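PDB 3DR2: exported gluconolactonase from Xanthomonas campestris pv. campestris, which catalyses the hydrolysis of gluconolactone to gluconate, probably with the help of a bound calcium ion, as a six-bladed beta-propeller enzyme of the SMP-30 family. Local coordinates for residues R8-A13 / D75-V80; L166-V171 / L181-D186; H232-P237 / C261-D266. All blocks are in the same frame, centred on the assembly; numbering follows the deposited sequence.

The three contacts lie in different parts of one beta-propeller and touch nowhere. Contact 1 and contact 2 sit on opposite sides of the chain's centre, their own centres about 39 Å apart. Contact 3 is about 33 Å from contact 1 and about 24 Å from contact 2, centre to centre; nearest atoms of contacts 2 and 3 are about 12 Å apart. Contacts 1 and 2 each join strands within a sheet, whereas contact 3 joins two sheets. A calcium site is formed by Glu48, Asn134, Asn191 and Asp242, none of which belongs to these segments. The Val171 side chain of contact 2 lies about 12 Å from a bound calcium ion and that of Val236 in contact 3 about 13 Å.

Contact 1: residues R8-A13 / D75-V80; sequences RPAGPA and DGTVDV
Arg8 and Val78 form an antiparallel hydrogen-bonded pair. Val78 N donates to Arg8 O at 3.1 Å (163° at the hydrogen), while the return bond from Arg8 N to Val78 O is weak at 3.3 Å. Farther along, Gly11 N donates to Asp75 O over 2.9 Å, in the plane of that carbonyl, so backbone bonds tie both ends of the contact.

Side-chain bonds centre on Arg8. With CG anti to the backbone N (chi1 -175°) and the chain extended as far as NE, NH1 reaches Gly76 O at 2.9 Å from above the carbonyl plane. NH1 also donates to Gly11 O at 3.1 Å and NH2 to Pro12 O, so the guanidinium spans the turn and its own loop.

Apolar contact is small: Arg8 CB lies 3.7 Å from Val78 CB, and the two side chains cross obliquely beside Tyr41. Separately, the Ala10 CB methyl rests against a hydroxyl oxygen, 3.3 Å from Thr77 OG1.

The turn has its own brace, for Thr77 N donates to Asp75 OD1 in an Asx turn. The bonds across the contact hold strand 6-8 as the edge strand of an antiparallel propeller sheet, next to strand 78-83.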
ATOM      1  N   ARG A   8       7.834 -13.186  -6.020  1.00 17.22           N
ATOM      2  CA  ARG A   8       8.488 -14.161  -5.144  1.00 19.33           C
ATOM      3  C   ARG A   8       8.979 -15.305  -6.019  1.00 17.96           C
ATOM      4  O   ARG A   8       8.209 -15.895  -6.770  1.00 16.17           O
ATOM      5  CB  ARG A   8       7.545 -14.732  -4.076  1.00 18.68           C
ATOM      6  CG  ARG A   8       8.273 -15.660  -3.080  1.00 20.75           C
ATOM      7  CD  ARG A   8       7.307 -16.504  -2.251  1.00 19.16           C
ATOM      8  NE  ARG A   8       7.952 -17.242  -1.161  1.00 19.55           N
ATOM      9  CZ  ARG A   8       8.556 -18.421  -1.287  1.00 22.36           C
ATOM     10  NH1 ARG A   8       8.620 -19.028  -2.464  1.00 19.18           N
ATOM     11  NH2 ARG A   8       9.082 -19.009  -0.220  1.00 21.81           N
ATOM     12  N   PRO A   9      10.279 -15.616  -5.956  1.00 19.40           N
ATOM     13  CA  PRO A   9      10.789 -16.717  -6.778  1.00 19.80           C
ATOM     14  C   PRO A   9      10.313 -18.055  -6.236  1.00 20.03           C
ATOM     15  O   PRO A   9       9.881 -18.147  -5.090  1.00 18.72           O
ATOM     16  CB  PRO A   9      12.305 -16.555  -6.672  1.00 21.33           C
ATOM     17  CG  PRO A   9      12.484 -15.967  -5.310  1.00 24.35           C
ATOM     18  CD  PRO A   9      11.372 -14.930  -5.249  1.00 20.98           C
ATOM     19  N   ALA A  10      10.381 -19.092  -7.064  1.00 20.30           N
ATOM     20  CA  ALA A  10       9.976 -20.417  -6.625  1.00 21.16           C
ATOM     21  C   ALA A  10      10.858 -20.746  -5.429  1.00 22.25           C
ATOM     22  O   ALA A  10      11.975 -20.241  -5.319  1.00 23.48           O
ATOM     23  CB  ALA A  10      10.197 -21.432  -7.742  1.00 21.38           C
ATOM     24  N   GLY A  11      10.360 -21.581  -4.529  1.00 22.96           N
ATOM     25  CA  GLY A  11      11.142 -21.927  -3.361  1.00 23.94           C
ATOM     26  C   GLY A  11      10.259 -22.412  -2.236  1.00 25.33           C
ATOM     27  O   GLY A  11       9.079 -22.042  -2.166  1.00 23.53           O
ATOM     28  N   PRO A  12      10.803 -23.237  -1.329  1.00 23.82           N
ATOM     29  CA  PRO A  12      10.052 -23.780  -0.196  1.00 24.17           C
ATOM     30  C   PRO A  12       9.499 -22.740   0.769  1.00 23.10           C
ATOM     31  O   PRO A  12      10.072 -21.661   0.956  1.00 21.74           O
ATOM     32  CB  PRO A  12      11.063 -24.716   0.470  1.00 26.41           C
ATOM     33  CG  PRO A  12      12.376 -24.055   0.175  1.00 26.37           C
ATOM     34  CD  PRO A  12      12.214 -23.663  -1.274  1.00 26.37           C
ATOM     35  N   ALA A  13       8.371 -23.082   1.378  1.00 22.09           N
ATOM     36  CA  ALA A  13       7.733 -22.206   2.345  1.00 21.27           C
ATOM     37  C   ALA A  13       8.557 -22.258   3.622  1.00 23.09           C
ATOM     38  O   ALA A  13       9.359 -23.175   3.822  1.00 23.78           O
ATOM     39  CB  ALA A  13       6.310 -22.675   2.617  1.00 21.19           C
ATOM     40  N   ASP A  75       4.849 -24.220  -6.786  1.00 21.83           N
ATOM     41  CA  ASP A  75       6.290 -24.357  -6.595  1.00 21.24           C
ATOM     42  C   ASP A  75       6.796 -23.213  -5.712  1.00 20.74           C
ATOM     43  O   ASP A  75       8.001 -23.049  -5.497  1.00 19.45           O
ATOM     44  CB  ASP A  75       7.014 -24.378  -7.948  1.00 22.02           C
ATOM     45  CG  ASP A  75       7.035 -23.030  -8.626  1.00 24.09           C
ATOM     46  OD1 ASP A  75       6.060 -22.267  -8.477  1.00 25.44           O
ATOM     47  OD2 ASP A  75       8.030 -22.743  -9.327  1.00 28.28           O
ATOM     48  N   GLY A  76       5.853 -22.424  -5.193  1.00 20.14           N
ATOM     49  CA  GLY A  76       6.199 -21.321  -4.312  1.00 17.69           C
ATOM     50  C   GLY A  76       6.250 -19.958  -4.965  1.00 18.21           C
ATOM     51  O   GLY A  76       6.321 -18.935  -4.279  1.00 18.50           O
ATOM     52  N   THR A  77       6.229 -19.939  -6.290  1.00 15.63           N
ATOM     53  CA  THR A  77       6.275 -18.688  -7.033  1.00 18.23           C
ATOM     54  C   THR A  77       5.013 -17.874  -6.798  1.00 18.88           C
ATOM     55  O   THR A  77       3.933 -18.437  -6.626  1.00 16.25           O
ATOM     56  CB  THR A  77       6.377 -18.941  -8.545  1.00 18.95           C
ATOM     57  OG1 THR A  77       7.570 -19.674  -8.830  1.00 20.84           O
ATOM     58  CG2 THR A  77       6.398 -17.621  -9.307  1.00 18.42           C
ATOM     59  N   VAL A  78       5.167 -16.552  -6.758  1.00 16.44           N
ATOM     60  CA  VAL A  78       4.028 -15.658  -6.609  1.00 15.84           C
ATOM     61  C   VAL A  78       4.158 -14.651  -7.746  1.00 16.01           C
ATOM     62  O   VAL A  78       5.188 -13.981  -7.883  1.00 15.03           O
ATOM     63  CB  VAL A  78       4.021 -14.912  -5.250  1.00 15.57           C
ATOM     64  CG1 VAL A  78       2.809 -13.981  -5.182  1.00 17.28           C
ATOM     65  CG2 VAL A  78       3.963 -15.911  -4.099  1.00 19.31           C
ATOM     66  N   ASP A  79       3.121 -14.575  -8.573  1.00 16.32           N
ATOM     67  CA  ASP A  79       3.091 -13.667  -9.712  1.00 16.33           C
ATOM     68  C   ASP A  79       1.981 -12.640  -9.542  1.00 16.39           C
ATOM     69  O   ASP A  79       1.013 -12.875  -8.826  1.00 14.72           O
ATOM     70  CB  ASP A  79       2.823 -14.443 -11.006  1.00 19.53           C
ATOM     71  CG  ASP A  79       3.919 -15.425 -11.335  1.00 21.36           C
ATOM     72  OD1 ASP A  79       5.090 -14.998 -11.347  1.00 20.14           O
ATOM     73  OD2 ASP A  79       3.612 -16.612 -11.588  1.00 24.34           O
ATOM     74  N   VAL A  80       2.130 -11.497 -10.200  1.00 16.17           N
ATOM     75  CA  VAL A  80       1.097 -10.474 -10.153  1.00 16.38           C
ATOM     76  C   VAL A  80       0.118 -10.828 -11.276  1.00 16.80           C
ATOM     77  O   VAL A  80       0.490 -10.816 -12.455  1.00 18.53           O
ATOM     78  CB  VAL A  80       1.678  -9.065 -10.408  1.00 16.21           C
ATOM     79  CG1 VAL A  80       0.549  -8.034 -10.434  1.00 17.44           C
ATOM     80  CG2 VAL A  80       2.688  -8.713  -9.320  1.00 15.43           C
TER

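Contact 2: residues L166-V171 / L181-D186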
ATOM      1  N   LEU A 166     -26.364   4.647  -1.301  1.00 19.49           N
ATOM      2  CA  LEU A 166     -27.359   3.710  -0.796  1.00 20.98           C
ATOM      3  C   LEU A 166     -27.489   3.893   0.712  1.00 22.00           C
ATOM      4  O   LEU A 166     -26.505   4.188   1.390  1.00 23.79           O
ATOM      5  CB  LEU A 166     -26.940   2.271  -1.115  1.00 20.50           C
ATOM      6  CG  LEU A 166     -26.723   1.939  -2.596  1.00 20.40           C
ATOM      7  CD1 LEU A 166     -26.302   0.485  -2.749  1.00 21.64           C
ATOM      8  CD2 LEU A 166     -27.997   2.205  -3.377  1.00 22.22           C
ATOM      9  N   ALA A 167     -28.703   3.721   1.231  1.00 22.11           N
ATOM     10  CA  ALA A 167     -28.954   3.874   2.660  1.00 22.51           C
ATOM     11  C   ALA A 167     -29.005   2.519   3.353  1.00 22.65           C
ATOM     12  O   ALA A 167     -29.725   2.331   4.337  1.00 25.28           O
ATOM     13  CB  ALA A 167     -30.267   4.623   2.879  1.00 23.54           C
ATOM     14  N   HIS A 168     -28.237   1.573   2.835  1.00 20.62           N
ATOM     15  CA  HIS A 168     -28.202   0.239   3.402  1.00 19.89           C
ATOM     16  C   HIS A 168     -26.934  -0.496   2.987  1.00 18.29           C
ATOM     17  O   HIS A 168     -26.367  -0.220   1.924  1.00 20.24           O
ATOM     18  CB  HIS A 168     -29.442  -0.548   2.948  1.00 21.13           C
ATOM     19  CG  HIS A 168     -29.710  -0.467   1.473  1.00 21.83           C
ATOM     20  ND1 HIS A 168     -29.145  -1.335   0.563  1.00 20.89           N
ATOM     21  CD2 HIS A 168     -30.463   0.397   0.751  1.00 21.80           C
ATOM     22  CE1 HIS A 168     -29.537  -1.009  -0.656  1.00 21.74           C
ATOM     23  NE2 HIS A 168     -30.337   0.039  -0.570  1.00 23.95           N
ATOM     24  N   HIS A 169     -26.485  -1.408   3.848  1.00 18.27           N
ATOM     25  CA  HIS A 169     -25.305  -2.242   3.590  1.00 15.96           C
ATOM     26  C   HIS A 169     -25.951  -3.598   3.373  1.00 15.27           C
ATOM     27  O   HIS A 169     -26.367  -4.241   4.332  1.00 17.25           O
ATOM     28  CB  HIS A 169     -24.403  -2.334   4.822  1.00 15.22           C
ATOM     29  CG  HIS A 169     -23.976  -1.014   5.373  1.00 15.80           C
ATOM     30  ND1 HIS A 169     -23.351  -0.893   6.594  1.00 15.51           N
ATOM     31  CD2 HIS A 169     -24.082   0.242   4.876  1.00 15.32           C
ATOM     32  CE1 HIS A 169     -23.090   0.382   6.829  1.00 17.06           C
ATOM     33  NE2 HIS A 169     -23.524   1.090   5.802  1.00 16.68           N
ATOM     34  N   SER A 170     -26.022  -4.051   2.129  1.00 17.07           N
ATOM     35  CA  SER A 170     -26.707  -5.303   1.862  1.00 16.74           C
ATOM     36  C   SER A 170     -25.880  -6.469   1.364  1.00 17.78           C
ATOM     37  O   SER A 170     -24.716  -6.322   0.996  1.00 16.51           O
ATOM     38  CB  SER A 170     -27.825  -5.048   0.849  1.00 18.01           C
ATOM     39  OG  SER A 170     -28.636  -3.961   1.252  1.00 19.81           O
ATOM     40  N   VAL A 171     -26.513  -7.637   1.389  1.00 18.86           N
ATOM     41  CA  VAL A 171     -25.942  -8.866   0.864  1.00 19.33           C
ATOM     42  C   VAL A 171     -26.768  -8.966  -0.410  1.00 20.60           C
ATOM     43  O   VAL A 171     -27.996  -8.905  -0.352  1.00 20.05           O
ATOM     44  CB  VAL A 171     -26.244 -10.096   1.748  1.00 21.80           C
ATOM     45  CG1 VAL A 171     -25.847 -11.368   1.008  1.00 21.38           C
ATOM     46  CG2 VAL A 171     -25.477 -10.007   3.058  1.00 23.05           C
ATOM     47  N   LEU A 181     -29.618  -7.129 -10.070  1.00 26.73           N
ATOM     48  CA  LEU A 181     -29.164  -7.328  -8.702  1.00 26.18           C
ATOM     49  C   LEU A 181     -30.362  -7.521  -7.787  1.00 25.40           C
ATOM     50  O   LEU A 181     -31.396  -6.880  -7.964  1.00 28.15           O
ATOM     51  CB  LEU A 181     -28.371  -6.115  -8.216  1.00 26.64           C
ATOM     52  CG  LEU A 181     -26.845  -6.180  -8.227  1.00 26.60           C
ATOM     53  CD1 LEU A 181     -26.286  -4.920  -7.596  1.00 24.58           C
ATOM     54  CD2 LEU A 181     -26.381  -7.409  -7.458  1.00 21.80           C
ATOM     55  N   GLN A 182     -30.211  -8.402  -6.807  1.00 25.35           N
ATOM     56  CA  GLN A 182     -31.267  -8.676  -5.844  1.00 23.47           C
ATOM     57  C   GLN A 182     -30.789  -8.319  -4.445  1.00 24.07           C
ATOM     58  O   GLN A 182     -29.803  -8.874  -3.957  1.00 22.05           O
ATOM     59  CB  GLN A 182     -31.634 -10.157  -5.865  1.00 23.34           C
ATOM     60  CG  GLN A 182     -32.195 -10.663  -7.174  1.00 25.53           C
ATOM     61  CD  GLN A 182     -32.038 -12.164  -7.302  1.00 25.99           C
ATOM     62  OE1 GLN A 182     -30.929 -12.666  -7.476  1.00 31.75           O
ATOM     63  NE2 GLN A 182     -33.142 -12.888  -7.205  1.00 30.34           N
ATOM     64  N   ARG A 183     -31.485  -7.382  -3.814  1.00 22.01           N
ATOM     65  CA  ARG A 183     -31.173  -6.961  -2.452  1.00 22.41           C
ATOM     66  C   ARG A 183     -31.781  -8.052  -1.578  1.00 22.23           C
ATOM     67  O   ARG A 183     -33.004  -8.147  -1.444  1.00 22.80           O
ATOM     68  CB  ARG A 183     -31.829  -5.609  -2.190  1.00 21.20           C
ATOM     69  CG  ARG A 183     -31.675  -5.044  -0.794  1.00 21.99           C
ATOM     70  CD  ARG A 183     -32.383  -3.705  -0.743  1.00 22.66           C
ATOM     71  NE  ARG A 183     -32.482  -3.144   0.596  1.00 24.33           N
ATOM     72  CZ  ARG A 183     -33.053  -1.972   0.857  1.00 24.36           C
ATOM     73  NH1 ARG A 183     -33.564  -1.256  -0.135  1.00 23.86           N
ATOM     74  NH2 ARG A 183     -33.125  -1.521   2.104  1.00 23.00           N
ATOM     75  N   MET A 184     -30.923  -8.875  -0.981  1.00 21.57           N
ATOM     76  CA  MET A 184     -31.383 -10.002  -0.179  1.00 22.23           C
ATOM     77  C   MET A 184     -31.527  -9.761   1.319  1.00 21.57           C
ATOM     78  O   MET A 184     -32.315 -10.436   1.990  1.00 23.50           O
ATOM     79  CB  MET A 184     -30.458 -11.193  -0.423  1.00 20.79           C
ATOM     80  CG  MET A 184     -30.140 -11.423  -1.894  1.00 19.45           C
ATOM     81  SD  MET A 184     -31.615 -11.649  -2.929  1.00 19.20           S
ATOM     82  CE  MET A 184     -32.437 -12.886  -1.968  1.00 12.26           C
ATOM     83  N   ALA A 185     -30.765  -8.815   1.852  1.00 23.15           N
ATOM     84  CA  ALA A 185     -30.839  -8.512   3.275  1.00 21.80           C
ATOM     85  C   ALA A 185     -29.982  -7.308   3.595  1.00 21.48           C
ATOM     86  O   ALA A 185     -28.994  -7.043   2.911  1.00 22.21           O
ATOM     87  CB  ALA A 185     -30.371  -9.706   4.088  1.00 22.57           C
ATOM     88  N   ASP A 186     -30.368  -6.567   4.627  1.00 20.95           N
ATOM     89  CA  ASP A 186     -29.595  -5.408   5.037  1.00 21.64           C
ATOM     90  C   ASP A 186     -28.963  -5.753   6.377  1.00 21.60           C
ATOM     91  O   ASP A 186     -29.613  -6.340   7.244  1.00 21.50           O
ATOM     92  CB  ASP A 186     -30.481  -4.167   5.174  1.00 23.68           C
ATOM     93  CG  ASP A 186     -31.238  -3.839   3.900  1.00 26.11           C
ATOM     94  OD1 ASP A 186     -30.713  -4.099   2.793  1.00 24.85           O
ATOM     95  OD2 ASP A 186     -32.360  -3.299   4.005  1.00 26.93           O
TER
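Ser170 and Asp186 face each other as an antiparallel non-hydrogen-bonded pair, and their side chains make the shortest polar link of the contact. Ser170 OG, anti to its carbonyl carbon (chi1 -51°), donates to Asp186 OD1 at 2.6 Å, on the anti side of the carboxylate. The same oxygen accepts a hydrogen bond from His168 ND1 at 2.8 Å, so Ser170 OG links the imidazole to the carboxylate in a chain of two hydrogen bonds.

Asp186 is held from a second direction by Arg183, which grips it side-on with two nitrogens. NE donates to OD1 through the syn lone pair, and NH2 donates to OD2 at 2.7 Å in a salt bridge. OD1 therefore takes two donors, Ser170 OG and Arg183 NE, and the carboxylate probably offsets much of the arginine's charge.

That grip also fixes the guanidinium as a flat plate over His168. The two planes are 10° apart and their centres 3.6 Å apart, with Arg183 CZ over the middle of the ring. Leu166 CB covers the opposite face of the imidazole, toward its rim, so the ring is sandwiched.

Among the remaining polar groups, His168 O accepts from Asn131 ND2, and His169 ND1 is paired with His189 N. In the backbone, Val171 N donates to Ala185 O at 3.0 Å and Val171 O receives Met184 N, also at 3.0 Å.

Because Met184 and Ala185 both stand opposite Val171, the pairing is a classic beta bulge. It occurs in the hairpin of strands 169-174 and 182-187, the last two strands of a four-stranded antiparallel sheet of the kind that forms a propeller blade.

Contact 3: residues H232-P237 / C261-D266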
ATOM      1  N   HIS A 232     -28.129 -15.236  15.245  1.00 22.02           N
ATOM      2  CA  HIS A 232     -26.718 -15.177  15.587  1.00 21.70           C
ATOM      3  C   HIS A 232     -26.172 -16.596  15.512  1.00 21.43           C
ATOM      4  O   HIS A 232     -26.772 -17.523  16.056  1.00 21.49           O
ATOM      5  CB  HIS A 232     -26.538 -14.625  17.003  1.00 21.81           C
ATOM      6  CG  HIS A 232     -25.151 -14.789  17.547  1.00 22.04           C
ATOM      7  ND1 HIS A 232     -24.697 -15.973  18.087  1.00 23.36           N
ATOM      8  CD2 HIS A 232     -24.121 -13.915  17.641  1.00 21.78           C
ATOM      9  CE1 HIS A 232     -23.448 -15.821  18.494  1.00 22.13           C
ATOM     10  NE2 HIS A 232     -23.076 -14.581  18.235  1.00 20.69           N
ATOM     11  N   PHE A 233     -25.044 -16.767  14.829  1.00 20.23           N
ATOM     12  CA  PHE A 233     -24.438 -18.083  14.696  1.00 19.45           C
ATOM     13  C   PHE A 233     -23.240 -18.248  15.623  1.00 20.81           C
ATOM     14  O   PHE A 233     -23.130 -19.247  16.330  1.00 20.32           O
ATOM     15  CB  PHE A 233     -24.016 -18.340  13.245  1.00 19.52           C
ATOM     16  CG  PHE A 233     -23.210 -19.596  13.066  1.00 20.95           C
ATOM     17  CD1 PHE A 233     -21.824 -19.536  12.930  1.00 18.54           C
ATOM     18  CD2 PHE A 233     -23.830 -20.845  13.062  1.00 21.25           C
ATOM     19  CE1 PHE A 233     -21.066 -20.701  12.794  1.00 20.18           C
ATOM     20  CE2 PHE A 233     -23.077 -22.020  12.928  1.00 22.69           C
ATOM     21  CZ  PHE A 233     -21.700 -21.946  12.794  1.00 19.81           C
ATOM     22  N   ALA A 234     -22.338 -17.274  15.621  1.00 20.84           N
ATOM     23  CA  ALA A 234     -21.177 -17.363  16.490  1.00 20.00           C
ATOM     24  C   ALA A 234     -20.424 -16.057  16.608  1.00 20.24           C
ATOM     25  O   ALA A 234     -20.571 -15.157  15.785  1.00 19.07           O
ATOM     26  CB  ALA A 234     -20.232 -18.458  15.996  1.00 21.91           C
ATOM     27  N   SER A 235     -19.625 -15.966  17.663  1.00 18.60           N
ATOM     28  CA  SER A 235     -18.786 -14.803  17.914  1.00 20.02           C
ATOM     29  C   SER A 235     -17.390 -15.377  18.054  1.00 20.25           C
ATOM     30  O   SER A 235     -17.223 -16.439  18.652  1.00 23.18           O
ATOM     31  CB  SER A 235     -19.172 -14.110  19.228  1.00 22.19           C
ATOM     32  OG  SER A 235     -20.489 -13.588  19.181  1.00 25.01           O
ATOM     33  N   VAL A 236     -16.389 -14.718  17.484  1.00 21.09           N
ATOM     34  CA  VAL A 236     -15.030 -15.220  17.634  1.00 18.70           C
ATOM     35  C   VAL A 236     -14.485 -14.618  18.922  1.00 19.08           C
ATOM     36  O   VAL A 236     -14.826 -13.492  19.282  1.00 18.01           O
ATOM     37  CB  VAL A 236     -14.117 -14.833  16.443  1.00 19.73           C
ATOM     38  CG1 VAL A 236     -14.566 -15.576  15.196  1.00 18.13           C
ATOM     39  CG2 VAL A 236     -14.140 -13.322  16.214  1.00 17.29           C
ATOM     40  N   PRO A 237     -13.640 -15.366  19.641  1.00 19.70           N
ATOM     41  CA  PRO A 237     -13.068 -14.875  20.896  1.00 19.99           C
ATOM     42  C   PRO A 237     -12.407 -13.504  20.808  1.00 21.43           C
ATOM     43  O   PRO A 237     -12.613 -12.656  21.674  1.00 20.25           O
ATOM     44  CB  PRO A 237     -12.079 -15.974  21.271  1.00 19.72           C
ATOM     45  CG  PRO A 237     -12.744 -17.206  20.736  1.00 21.17           C
ATOM     46  CD  PRO A 237     -13.196 -16.744  19.367  1.00 20.23           C
ATOM     47  N   CYS A 261     -10.639 -19.615  13.703  1.00 17.87           N
ATOM     48  CA  CYS A 261     -11.494 -20.343  14.638  1.00 18.73           C
ATOM     49  C   CYS A 261     -12.321 -21.323  13.827  1.00 18.48           C
ATOM     50  O   CYS A 261     -12.779 -20.997  12.732  1.00 18.83           O
ATOM     51  CB  CYS A 261     -12.439 -19.386  15.380  1.00 18.31           C
ATOM     52  SG  CYS A 261     -11.637 -18.145  16.412  1.00 24.39           S
ATOM     53  N   VAL A 262     -12.511 -22.526  14.359  1.00 17.76           N
ATOM     54  CA  VAL A 262     -13.290 -23.538  13.669  1.00 19.27           C
ATOM     55  C   VAL A 262     -14.535 -23.876  14.486  1.00 19.62           C
ATOM     56  O   VAL A 262     -14.439 -24.210  15.670  1.00 20.92           O
ATOM     57  CB  VAL A 262     -12.459 -24.820  13.444  1.00 20.01           C
ATOM     58  CG1 VAL A 262     -13.213 -25.776  12.538  1.00 20.30           C
ATOM     59  CG2 VAL A 262     -11.109 -24.461  12.834  1.00 20.08           C
ATOM     60  N   PHE A 263     -15.698 -23.764  13.850  1.00 20.28           N
ATOM     61  CA  PHE A 263     -16.977 -24.059  14.492  1.00 20.47           C
ATOM     62  C   PHE A 263     -17.674 -25.182  13.737  1.00 21.31           C
ATOM     63  O   PHE A 263     -17.490 -25.319  12.530  1.00 19.63           O
ATOM     64  CB  PHE A 263     -17.910 -22.847  14.446  1.00 20.59           C
ATOM     65  CG  PHE A 263     -17.331 -21.593  15.024  1.00 19.41           C
ATOM     66  CD1 PHE A 263     -16.550 -20.747  14.246  1.00 21.02           C
ATOM     67  CD2 PHE A 263     -17.593 -21.239  16.346  1.00 20.06           C
ATOM     68  CE1 PHE A 263     -16.041 -19.559  14.774  1.00 20.81           C
ATOM     69  CE2 PHE A 263     -17.089 -20.058  16.882  1.00 19.85           C
ATOM     70  CZ  PHE A 263     -16.312 -19.216  16.096  1.00 19.19           C
ATOM     71  N   ASP A 264     -18.472 -25.983  14.440  1.00 21.93           N
ATOM     72  CA  ASP A 264     -19.217 -27.037  13.771  1.00 22.05           C
ATOM     73  C   ASP A 264     -20.509 -26.373  13.306  1.00 21.40           C
ATOM     74  O   ASP A 264     -20.730 -25.198  13.595  1.00 22.73           O
ATOM     75  CB  ASP A 264     -19.479 -28.235  14.713  1.00 22.86           C
ATOM     76  CG  ASP A 264     -20.412 -27.910  15.875  1.00 22.51           C
ATOM     77  OD1 ASP A 264     -20.466 -28.728  16.822  1.00 25.87           O
ATOM     78  OD2 ASP A 264     -21.100 -26.870  15.850  1.00 21.60           O
ATOM     79  N   SER A 265     -21.354 -27.101  12.587  1.00 22.14           N
ATOM     80  CA  SER A 265     -22.593 -26.521  12.078  1.00 23.04           C
ATOM     81  C   SER A 265     -23.559 -26.036  13.159  1.00 23.35           C
ATOM     82  O   SER A 265     -24.471 -25.258  12.875  1.00 23.21           O
ATOM     83  CB  SER A 265     -23.303 -27.517  11.160  1.00 24.36           C
ATOM     84  OG  SER A 265     -23.647 -28.699  11.859  1.00 26.36           O
ATOM     85  N   ASP A 266     -23.371 -26.485  14.395  1.00 25.03           N
ATOM     86  CA  ASP A 266     -24.258 -26.048  15.467  1.00 24.47           C
ATOM     87  C   ASP A 266     -23.718 -24.800  16.159  1.00 25.88           C
ATOM     88  O   ASP A 266     -24.299 -24.323  17.132  1.00 26.56           O
ATOM     89  CB  ASP A 266     -24.468 -27.166  16.497  1.00 26.79           C
ATOM     90  CG  ASP A 266     -25.132 -28.396  15.896  1.00 27.69           C
ATOM     91  OD1 ASP A 266     -26.172 -28.247  15.214  1.00 29.12           O
ATOM     92  OD2 ASP A 266     -24.623 -29.517  16.113  1.00 28.81           O
TER
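The Phe263 ring receives Ala234 CB over one face: the methyl carbon is 4.0 Å from the ring centroid and 23° off the normal, a CH-pi contact displaced toward the CD2-CE2 rim. At the edge of the same ring, near its plane, stand Ser235 O and Val236 CG1, the latter 4.1 Å from Phe263 CZ. Phe263 CG is anti to its carbonyl carbon (chi1 -55°), and the ring lies against Ala234 CB, Ser235 O and Val236 CG1.

Phe233 uses its edge instead. Its CZ lies 3.5 Å from Asp264 O, and its CE2 the same 3.5 Å from Ser265 O, so the rim carbons meet two consecutive carbonyl oxygens. The two phenylalanine side chains also touch, with Phe233 CE1 4.2 Å from Phe263 CB. Phe233 also packs edge-to-face with Tyr203 of strand 201-206, in its own sheet.

Beyond the rings, Cys261 SG touches Pro237 CD at 3.6 Å and Val236 CG1 at 4.1 Å. No hydrogen bond crosses the contact, and the nearest CA atoms, those of Val236 and Cys261, are 6.9 Å apart, too far for strand pairing.

A classic beta bulge, in which Phe233 and Ala234 both face Ile217, lies at the end of strand 226-234. The result is a largely apolar interface between two separate four- and five-stranded antiparallel sheets, the blade-against-blade packing of a beta-propeller.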